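Taurocyamine kinase (Schistosoma mansoni, PDB 4WOD) catalyses the reversible, magnesium-dependent transfer of phosphate between ATP and taurocyamine, as a duplicated member of the ATP:guanido phosphotransferase family. Local coordinates at residues L145-S150 and I219-I225; Y165-G169 and W201-I207. The protein carries 4 engineered substitutions. All blocks are in the same frame, centred on the assembly; numbering follows the deposited sequence.

Contact 1 of 2, residues L145-S150 and I219-I225; sequences LENKIS and INEEDHI. With ARG (arginine), chain B.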
ATOM      1  N   LEU A 145     -39.304  -8.177 -17.191  1.00 20.23           N
ATOM      2  CA  LEU A 145     -37.989  -7.656 -17.557  1.00 19.30           C
ATOM      3  C   LEU A 145     -37.141  -8.752 -18.208  1.00 18.14           C
ATOM      4  O   LEU A 145     -36.509  -8.534 -19.256  1.00 17.13           O
ATOM      5  CB  LEU A 145     -37.285  -7.071 -16.316  1.00 15.63           C
ATOM      6  CG  LEU A 145     -35.869  -6.516 -16.473  1.00 16.96           C
ATOM      7  CD1 LEU A 145     -35.825  -5.435 -17.565  1.00 17.72           C
ATOM      8  CD2 LEU A 145     -35.358  -5.984 -15.125  1.00 15.74           C
ATOM      9  N   GLU A 146     -37.153  -9.937 -17.604  1.00 14.19           N
ATOM     10  CA  GLU A 146     -36.448 -11.089 -18.168  1.00 21.22           C
ATOM     11  C   GLU A 146     -36.932 -11.384 -19.591  1.00 19.63           C
ATOM     12  O   GLU A 146     -36.113 -11.564 -20.497  1.00 17.24           O
ATOM     13  CB  GLU A 146     -36.617 -12.331 -17.285  1.00 17.71           C
ATOM     14  CG  GLU A 146     -35.873 -13.554 -17.813  1.00 19.62           C
ATOM     15  CD  GLU A 146     -36.402 -14.873 -17.256  1.00 21.45           C
ATOM     16  OE1 GLU A 146     -37.447 -14.869 -16.568  1.00 22.23           O
ATOM     17  OE2 GLU A 146     -35.747 -15.917 -17.482  1.00 25.38           O
ATOM     18  N   ASN A 147     -38.254 -11.407 -19.781  1.00 17.76           N
ATOM     19  CA  ASN A 147     -38.836 -11.672 -21.099  1.00 19.58           C
ATOM     20  C   ASN A 147     -38.402 -10.627 -22.124  1.00 20.38           C
ATOM     21  O   ASN A 147     -38.015 -10.965 -23.246  1.00 22.05           O
ATOM     22  CB  ASN A 147     -40.372 -11.705 -21.041  1.00 21.11           C
ATOM     23  CG  ASN A 147     -40.922 -12.905 -20.268  1.00 19.85           C
ATOM     24  OD1 ASN A 147     -40.253 -13.916 -20.091  1.00 21.49           O
ATOM     25  ND2 ASN A 147     -42.149 -12.776 -19.791  1.00 20.15           N
ATOM     26  N   LYS A 148     -38.489  -9.360 -21.728  1.00 18.03           N
ATOM     27  CA  LYS A 148     -38.053  -8.246 -22.555  1.00 18.38           C
ATOM     28  C   LYS A 148     -36.599  -8.440 -22.978  1.00 20.99           C
ATOM     29  O   LYS A 148     -36.240  -8.291 -24.159  1.00 17.99           O
ATOM     30  CB  LYS A 148     -38.221  -6.932 -21.786  1.00 20.17           C
ATOM     31  CG  LYS A 148     -38.159  -5.662 -22.628  1.00 19.64           C
ATOM     32  CD  LYS A 148     -38.129  -4.427 -21.700  1.00 20.53           C
ATOM     33  CE  LYS A 148     -38.715  -3.206 -22.367  1.00 28.75           C
ATOM     34  NZ  LYS A 148     -40.214  -3.243 -22.367  1.00 32.21           N
ATOM     35  N   ILE A 149     -35.762  -8.817 -22.014  1.00 16.36           N
ATOM     36  CA  ILE A 149     -34.342  -9.002 -22.310  1.00 16.86           C
ATOM     37  C   ILE A 149     -34.054 -10.257 -23.151  1.00 19.10           C
ATOM     38  O   ILE A 149     -33.262 -10.195 -24.112  1.00 19.79           O
ATOM     39  CB  ILE A 149     -33.509  -9.043 -21.005  1.00 15.62           C
ATOM     40  CG1 ILE A 149     -33.559  -7.668 -20.330  1.00 17.10           C
ATOM     41  CG2 ILE A 149     -32.064  -9.374 -21.327  1.00 18.34           C
ATOM     42  CD1 ILE A 149     -33.025  -7.619 -18.893  1.00 15.93           C
ATOM     43  N   SER A 150     -34.666 -11.395 -22.813  1.00 17.55           N
ATOM     44  CA  SER A 150     -34.389 -12.611 -23.597  1.00 21.44           C
ATOM     45  C   SER A 150     -34.875 -12.446 -25.032  1.00 20.77           C
ATOM     46  O   SER A 150     -34.296 -13.012 -25.957  1.00 22.43           O
ATOM     47  CB  SER A 150     -35.024 -13.852 -22.974  1.00 18.79           C
ATOM     48  OG  SER A 150     -36.431 -13.720 -22.924  1.00 20.09           O
ATOM     49  N   ILE A 219     -28.919 -12.387 -16.772  1.00 15.95           N
ATOM     50  CA  ILE A 219     -30.146 -11.626 -16.640  1.00 13.90           C
ATOM     51  C   ILE A 219     -30.616 -11.624 -15.189  1.00 16.02           C
ATOM     52  O   ILE A 219     -30.881 -12.684 -14.617  1.00 17.12           O
ATOM     53  CB  ILE A 219     -31.258 -12.193 -17.540  1.00 17.25           C
ATOM     54  CG1 ILE A 219     -30.788 -12.226 -19.000  1.00 20.03           C
ATOM     55  CG2 ILE A 219     -32.543 -11.368 -17.387  1.00 19.91           C
ATOM     56  CD1 ILE A 219     -31.890 -12.558 -19.971  1.00 27.71           C
ATOM     57  N   ASN A 220     -30.681 -10.427 -14.606  1.00 17.34           N
ATOM     58  CA  ASN A 220     -31.207 -10.188 -13.255  1.00 16.06           C
ATOM     59  C   ASN A 220     -30.412 -10.851 -12.147  1.00 16.35           C
ATOM     60  O   ASN A 220     -30.943 -11.140 -11.061  1.00 15.07           O
ATOM     61  CB  ASN A 220     -32.678 -10.602 -13.193  1.00 20.54           C
ATOM     62  CG  ASN A 220     -33.580  -9.548 -13.801  1.00 19.59           C
ATOM     63  OD1 ASN A 220     -33.241  -8.368 -13.765  1.00 19.73           O
ATOM     64  ND2 ASN A 220     -34.727  -9.960 -14.368  1.00 16.94           N
ATOM     65  N   GLU A 221     -29.121 -11.056 -12.396  1.00 13.89           N
ATOM     66  CA  GLU A 221     -28.243 -11.572 -11.350  1.00 17.34           C
ATOM     67  C   GLU A 221     -28.026 -10.503 -10.271  1.00 21.45           C
ATOM     68  O   GLU A 221     -27.954 -10.809  -9.082  1.00 25.38           O
ATOM     69  CB  GLU A 221     -26.903 -12.028 -11.938  1.00 19.39           C
ATOM     70  CG  GLU A 221     -25.912 -12.536 -10.886  1.00 24.15           C
ATOM     71  CD  GLU A 221     -24.951 -11.469 -10.394  1.00 26.53           C
ATOM     72  OE1 GLU A 221     -24.650 -10.529 -11.160  1.00 24.78           O
ATOM     73  OE2 GLU A 221     -24.490 -11.580  -9.237  1.00 32.32           O
ATOM     74  N   GLU A 222     -27.946  -9.252 -10.695  1.00 19.70           N
ATOM     75  CA  GLU A 222     -27.715  -8.118  -9.796  1.00 24.56           C
ATOM     76  C   GLU A 222     -28.145  -6.864 -10.539  1.00 27.68           C
ATOM     77  O   GLU A 222     -29.105  -6.179 -10.149  1.00 21.37           O
ATOM     78  CB  GLU A 222     -26.245  -8.018  -9.378  1.00 26.23           C
ATOM     79  CG  GLU A 222     -25.886  -6.666  -8.785  1.00 30.33           C
ATOM     80  CD  GLU A 222     -24.468  -6.597  -8.239  1.00 34.39           C
ATOM     81  OE1 GLU A 222     -23.774  -5.608  -8.551  1.00 35.35           O
ATOM     82  OE2 GLU A 222     -24.058  -7.507  -7.480  1.00 36.75           O
ATOM     83  N   ASP A 223     -27.424  -6.587 -11.625  1.00 21.50           N
ATOM     84  CA  ASP A 223     -27.905  -5.664 -12.628  1.00 15.21           C
ATOM     85  C   ASP A 223     -28.905  -6.361 -13.529  1.00 14.70           C
ATOM     86  O   ASP A 223     -29.007  -7.599 -13.523  1.00 17.50           O
ATOM     87  CB  ASP A 223     -26.734  -5.093 -13.446  1.00 16.44           C
ATOM     88  CG  ASP A 223     -25.934  -4.063 -12.657  1.00 19.49           C
ATOM     89  OD1 ASP A 223     -26.551  -3.119 -12.123  1.00 16.87           O
ATOM     90  OD2 ASP A 223     -24.700  -4.221 -12.523  1.00 19.34           O
ATOM     91  N   HIS A 224     -29.670  -5.568 -14.279  1.00 14.52           N
ATOM     92  CA  HIS A 224     -30.668  -6.117 -15.175  1.00 14.69           C
ATOM     93  C   HIS A 224     -29.960  -7.027 -16.180  1.00 17.20           C
ATOM     94  O   HIS A 224     -30.346  -8.194 -16.385  1.00 15.88           O
ATOM     95  CB  HIS A 224     -31.448  -4.994 -15.876  1.00 11.57           C
ATOM     96  CG  HIS A 224     -32.373  -4.261 -14.947  1.00 13.06           C
ATOM     97  ND1 HIS A 224     -33.027  -3.102 -15.296  1.00 14.80           N
ATOM     98  CD2 HIS A 224     -32.738  -4.524 -13.668  1.00 14.23           C
ATOM     99  CE1 HIS A 224     -33.771  -2.691 -14.285  1.00 15.04           C
ATOM    100  NE2 HIS A 224     -33.622  -3.544 -13.284  1.00 13.66           N
ATOM    101  N   ILE A 225     -28.913  -6.477 -16.777  1.00 15.17           N
ATOM    102  CA  ILE A 225     -28.082  -7.191 -17.737  1.00 12.85           C
ATOM    103  C   ILE A 225     -26.615  -7.041 -17.377  1.00 19.79           C
ATOM    104  O   ILE A 225     -26.152  -5.935 -17.082  1.00 17.70           O
ATOM    105  CB  ILE A 225     -28.273  -6.658 -19.169  1.00 21.24           C
ATOM    106  CG1 ILE A 225     -29.740  -6.295 -19.422  1.00 25.04           C
ATOM    107  CG2 ILE A 225     -27.761  -7.670 -20.161  1.00 24.60           C
ATOM    108  CD1 ILE A 225     -29.997  -5.522 -20.718  1.00 26.10           C
TER
HETATM  109  N   ARG B 801     -16.980  -1.738  -3.531  1.00 28.73           N
HETATM  110  CA  ARG B 801     -18.178  -2.485  -3.260  1.00 33.12           C
HETATM  111  C   ARG B 801     -18.534  -2.742  -1.808  1.00 26.41           C
HETATM  112  O   ARG B 801     -17.669  -3.191  -1.017  1.00 23.55           O
HETATM  113  CB  ARG B 801     -18.200  -3.745  -4.044  1.00 40.46           C
HETATM  114  CG  ARG B 801     -18.669  -3.531  -5.443  1.00 35.81           C
HETATM  115  CD  ARG B 801     -19.982  -4.216  -5.551  1.00 36.02           C
HETATM  116  NE  ARG B 801     -20.505  -4.073  -6.877  1.00 35.69           N
HETATM  117  CZ  ARG B 801     -20.971  -5.073  -7.570  1.00 34.97           C
HETATM  118  NH1 ARG B 801     -21.436  -4.877  -8.768  1.00 37.48           N
HETATM  119  NH2 ARG B 801     -20.942  -6.274  -7.062  1.00 40.28           N
HETATM  120  OXT ARG B 801     -19.712  -2.417  -1.603  1.00 22.89           O
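A methyl group of Leu145 sits squarely over the imidazole of His224: CD2 lies 3.4 Å from the ring centroid and 12° off the ring normal, a CH-pi contact over the face. The leucine reaches it because its CG is anti to the backbone N (chi1 178°), which carries the branch away from helix 139-154. Ring rotation is fixed from both nitrogens, ND1 with Val128 N and NE2 with Gly132 O, while Phe133 meets the imidazole edge-to-face. The same Leu145 CD2 packs 3.5 Å from the amide oxygen OD1 of Asn220, whose ND2 is held by Gly204 O. One turn along the helix, Ile149 divides its branches between the two strands of the hairpin. Its CG2 presses on Ile219 CD1 at 3.5 Å, tighter than usual for two carbons, and its CD1 lies 3.6 Å from Ile225 CG1; in both pairs the two side chains run antiparallel alongside each other. Glu146 runs across Ile219, its CG 4.0 Å from Ile219 CG2, and sends OE2 to Tyr164 OH. Helix 139-154 thus packs on the end of a beta hairpin, strands 215-219 and 225-232, in the antiparallel sheet of the guanidino-kinase catalytic domain. The bond from Asn220 N to His224 O, 2.9 Å, closes the base of the hairpin connection. At the tip of this connection Glu222 belongs to the arginine pocket: its extended side chain places OE1 2.5 Å from NH1 of the bound arginine, a very short hydrogen bond, with a weak second one from NH2 to OE2. No hydrogen bond joins 145-150 to 219-225, so the two meet through apolar packing and the covered imidazole face, while ND2 of Asn220 and both ring nitrogens of His224 find their partners elsewhere in the domain.

Contact 2 of 2, residues Y165-G169 and W201-I207; sequences YPLTG and WPTGRGI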
ATOM      1  N   TYR A 165     -30.770 -19.923 -21.104  1.00 24.54           N
ATOM      2  CA  TYR A 165     -31.077 -20.867 -20.033  1.00 21.36           C
ATOM      3  C   TYR A 165     -31.724 -20.169 -18.845  1.00 25.15           C
ATOM      4  O   TYR A 165     -31.019 -19.583 -18.025  1.00 25.15           O
ATOM      5  CB  TYR A 165     -29.808 -21.576 -19.549  1.00 24.23           C
ATOM      6  CG  TYR A 165     -29.018 -22.265 -20.638  1.00 28.27           C
ATOM      7  CD1 TYR A 165     -29.179 -23.626 -20.882  1.00 34.42           C
ATOM      8  CD2 TYR A 165     -28.118 -21.561 -21.423  1.00 30.03           C
ATOM      9  CE1 TYR A 165     -28.459 -24.266 -21.877  1.00 39.90           C
ATOM     10  CE2 TYR A 165     -27.394 -22.193 -22.426  1.00 31.64           C
ATOM     11  CZ  TYR A 165     -27.570 -23.546 -22.646  1.00 37.93           C
ATOM     12  OH  TYR A 165     -26.856 -24.186 -23.637  1.00 39.92           O
ATOM     13  N   PRO A 166     -33.064 -20.231 -18.736  1.00 25.59           N
ATOM     14  CA  PRO A 166     -33.678 -19.675 -17.524  1.00 24.74           C
ATOM     15  C   PRO A 166     -33.315 -20.513 -16.304  1.00 26.89           C
ATOM     16  O   PRO A 166     -33.315 -21.746 -16.393  1.00 25.02           O
ATOM     17  CB  PRO A 166     -35.183 -19.735 -17.824  1.00 23.64           C
ATOM     18  CG  PRO A 166     -35.315 -20.794 -18.898  1.00 27.19           C
ATOM     19  CD  PRO A 166     -34.063 -20.720 -19.704  1.00 22.51           C
ATOM     20  N   LEU A 167     -32.988 -19.854 -15.194  1.00 21.33           N
ATOM     21  CA  LEU A 167     -32.638 -20.545 -13.955  1.00 24.59           C
ATOM     22  C   LEU A 167     -33.764 -21.434 -13.477  1.00 29.76           C
ATOM     23  O   LEU A 167     -33.541 -22.572 -13.033  1.00 29.96           O
ATOM     24  CB  LEU A 167     -32.289 -19.542 -12.850  1.00 21.11           C
ATOM     25  CG  LEU A 167     -30.804 -19.266 -12.624  1.00 27.94           C
ATOM     26  CD1 LEU A 167     -30.117 -18.885 -13.924  1.00 25.58           C
ATOM     27  CD2 LEU A 167     -30.593 -18.191 -11.554  1.00 25.32           C
ATOM     28  N   THR A 168     -34.976 -20.897 -13.545  1.00 26.99           N
ATOM     29  CA  THR A 168     -36.154 -21.626 -13.124  1.00 30.80           C
ATOM     30  C   THR A 168     -36.329 -22.858 -14.002  1.00 36.18           C
ATOM     31  O   THR A 168     -36.319 -22.765 -15.227  1.00 38.06           O
ATOM     32  CB  THR A 168     -37.416 -20.737 -13.188  1.00 34.67           C
ATOM     33  OG1 THR A 168     -37.187 -19.538 -12.435  1.00 27.88           O
ATOM     34  CG2 THR A 168     -38.578 -21.452 -12.581  1.00 38.04           C
ATOM     35  N   GLY A 169     -36.451 -24.017 -13.368  1.00 39.34           N
ATOM     36  CA  GLY A 169     -36.576 -25.257 -14.104  1.00 43.48           C
ATOM     37  C   GLY A 169     -35.291 -25.927 -14.579  1.00 45.55           C
ATOM     38  O   GLY A 169     -35.301 -27.113 -14.931  1.00 48.99           O
ATOM     39  N   TRP A 201     -36.178 -15.915  -5.691  1.00 16.97           N
ATOM     40  CA  TRP A 201     -35.206 -16.829  -6.315  1.00 19.81           C
ATOM     41  C   TRP A 201     -35.891 -18.156  -6.654  1.00 22.57           C
ATOM     42  O   TRP A 201     -36.607 -18.693  -5.825  1.00 22.82           O
ATOM     43  CB  TRP A 201     -34.019 -17.075  -5.369  1.00 18.00           C
ATOM     44  CG  TRP A 201     -32.918 -17.892  -5.968  1.00 20.69           C
ATOM     45  CD1 TRP A 201     -32.749 -19.250  -5.860  1.00 24.17           C
ATOM     46  CD2 TRP A 201     -31.835 -17.421  -6.781  1.00 25.15           C
ATOM     47  NE1 TRP A 201     -31.629 -19.646  -6.548  1.00 22.61           N
ATOM     48  CE2 TRP A 201     -31.050 -18.550  -7.127  1.00 26.53           C
ATOM     49  CE3 TRP A 201     -31.447 -16.159  -7.248  1.00 21.72           C
ATOM     50  CZ2 TRP A 201     -29.906 -18.451  -7.917  1.00 26.82           C
ATOM     51  CZ3 TRP A 201     -30.307 -16.065  -8.032  1.00 21.97           C
ATOM     52  CH2 TRP A 201     -29.552 -17.204  -8.360  1.00 28.64           C
ATOM     53  N   PRO A 202     -35.662 -18.706  -7.854  1.00 22.39           N
ATOM     54  CA  PRO A 202     -34.751 -18.250  -8.898  1.00 19.61           C
ATOM     55  C   PRO A 202     -35.490 -17.611 -10.058  1.00 18.27           C
ATOM     56  O   PRO A 202     -34.944 -17.553 -11.140  1.00 15.55           O
ATOM     57  CB  PRO A 202     -34.109 -19.552  -9.348  1.00 21.30           C
ATOM     58  CG  PRO A 202     -35.297 -20.499  -9.343  1.00 21.95           C
ATOM     59  CD  PRO A 202     -36.211 -20.036  -8.199  1.00 21.05           C
ATOM     60  N   THR A 203     -36.714 -17.141  -9.840  1.00 17.29           N
ATOM     61  CA  THR A 203     -37.524 -16.637 -10.952  1.00 18.36           C
ATOM     62  C   THR A 203     -36.990 -15.334 -11.557  1.00 17.05           C
ATOM     63  O   THR A 203     -36.331 -14.520 -10.887  1.00 15.22           O
ATOM     64  CB  THR A 203     -39.003 -16.422 -10.518  1.00 18.13           C
ATOM     65  OG1 THR A 203     -39.073 -15.446  -9.476  1.00 17.60           O
ATOM     66  CG2 THR A 203     -39.610 -17.734 -10.011  1.00 24.42           C
ATOM     67  N   GLY A 204     -37.299 -15.130 -12.833  1.00 16.80           N
ATOM     68  CA  GLY A 204     -36.943 -13.881 -13.484  1.00 20.17           C
ATOM     69  C   GLY A 204     -35.473 -13.771 -13.849  1.00 18.22           C
ATOM     70  O   GLY A 204     -35.012 -12.710 -14.239  1.00 19.87           O
ATOM     71  N   ARG A 205     -34.745 -14.875 -13.718  1.00 20.68           N
ATOM     72  CA  ARG A 205     -33.298 -14.889 -13.903  1.00 15.09           C
ATOM     73  C   ARG A 205     -32.856 -15.943 -14.896  1.00 19.10           C
ATOM     74  O   ARG A 205     -33.491 -16.994 -15.043  1.00 18.25           O
ATOM     75  CB  ARG A 205     -32.606 -15.137 -12.571  1.00 17.26           C
ATOM     76  CG  ARG A 205     -32.913 -14.052 -11.550  1.00 18.01           C
ATOM     77  CD  ARG A 205     -32.874 -14.610 -10.161  1.00 17.43           C
ATOM     78  NE  ARG A 205     -32.881 -13.542  -9.165  1.00 18.98           N
ATOM     79  CZ  ARG A 205     -33.926 -13.219  -8.413  1.00 19.66           C
ATOM     80  NH1 ARG A 205     -35.068 -13.882  -8.546  1.00 18.40           N
ATOM     81  NH2 ARG A 205     -33.820 -12.226  -7.531  1.00 16.83           N
ATOM     82  N   GLY A 206     -31.747 -15.669 -15.569  1.00 20.54           N
ATOM     83  CA  GLY A 206     -31.194 -16.648 -16.476  1.00 22.77           C
ATOM     84  C   GLY A 206     -29.857 -16.255 -17.053  1.00 22.71           C
ATOM     85  O   GLY A 206     -29.310 -15.183 -16.737  1.00 16.92           O
ATOM     86  N   ILE A 207     -29.316 -17.144 -17.886  1.00 16.54           N
ATOM     87  CA  ILE A 207     -28.062 -16.851 -18.575  1.00 17.82           C
ATOM     88  C   ILE A 207     -28.174 -17.159 -20.054  1.00 23.23           C
ATOM     89  O   ILE A 207     -28.956 -18.025 -20.461  1.00 23.69           O
ATOM     90  CB  ILE A 207     -26.862 -17.656 -17.992  1.00 22.23           C
ATOM     91  CG1 ILE A 207     -27.026 -19.150 -18.251  1.00 24.49           C
ATOM     92  CG2 ILE A 207     -26.718 -17.426 -16.508  1.00 19.52           C
ATOM     93  CD1 ILE A 207     -25.762 -19.932 -17.957  1.00 27.44           C
TER
HETATM   94  O   HOH W   1     -35.947 -18.158 -14.457  1.00 21.82           O
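Tyr165 and Ile207 form an antiparallel hydrogen-bonded pair, Tyr165 N donating to Ile207 O at 2.7 Å, nearly along the C=O axis (174° at the oxygen), and Ile207 N to Tyr165 O at 3.0 Å from above the carbonyl plane, after which Pro166 and Gly206 make a non-hydrogen-bonded pair with CA atoms 4.1 Å apart, a close approach that the missing side chain of Gly206 permits, and Leu167 N continues the pairing to Arg205 O. Tyr165 CB meets Ile207 CG1 at 3.9 Å, on the sheet face that their side chains share. Leu167 fills the angle between the two segments. Its CD2 approaches Trp201 CH2 obliquely at 3.5 Å, its CD1 lies against Gly206 CA, and its CB faces Pro202 CB. This is the outer edge of the antiparallel sheet of the catalytic domain: 162-166 is its outermost strand and 206-210 the next, entered through a type II turn from Pro202 to Arg205. Pro202, which follows a cis peptide bond, also lays CB over one face of the Trp201 ring, near the rim. Thr168 OG1, anti to its own carbonyl carbon (chi1 -54°), makes a weak bond to Pro202 O at 3.3 Å, and a water accepts from Thr168 N and donates to Arg205 O, which therefore receives two bonds.

How the contacts relate
Past strand 117-126, the chain forms helix 139-154, which supplies residues 145-150 of contact 1, and then edge strand 162-166. An excursion containing helices 172-180 and 190-194 returns at 201-207, where contact 2 closes the inner loop. The chain passes along strand 206-210 and returns antiparallel along 215-219 to reach 219-225, closing the larger loop of contact 1, so contact 2 is nested within it. The two centres lie 10 Å apart and touch directly: Ile219 N is 2.8 Å from Gly206 O in the backbone pairing, and Glu146 OE1 packs on Gly204 CA. Together they tie the helix, the sheet edge and the arginine-binding connection into one unit.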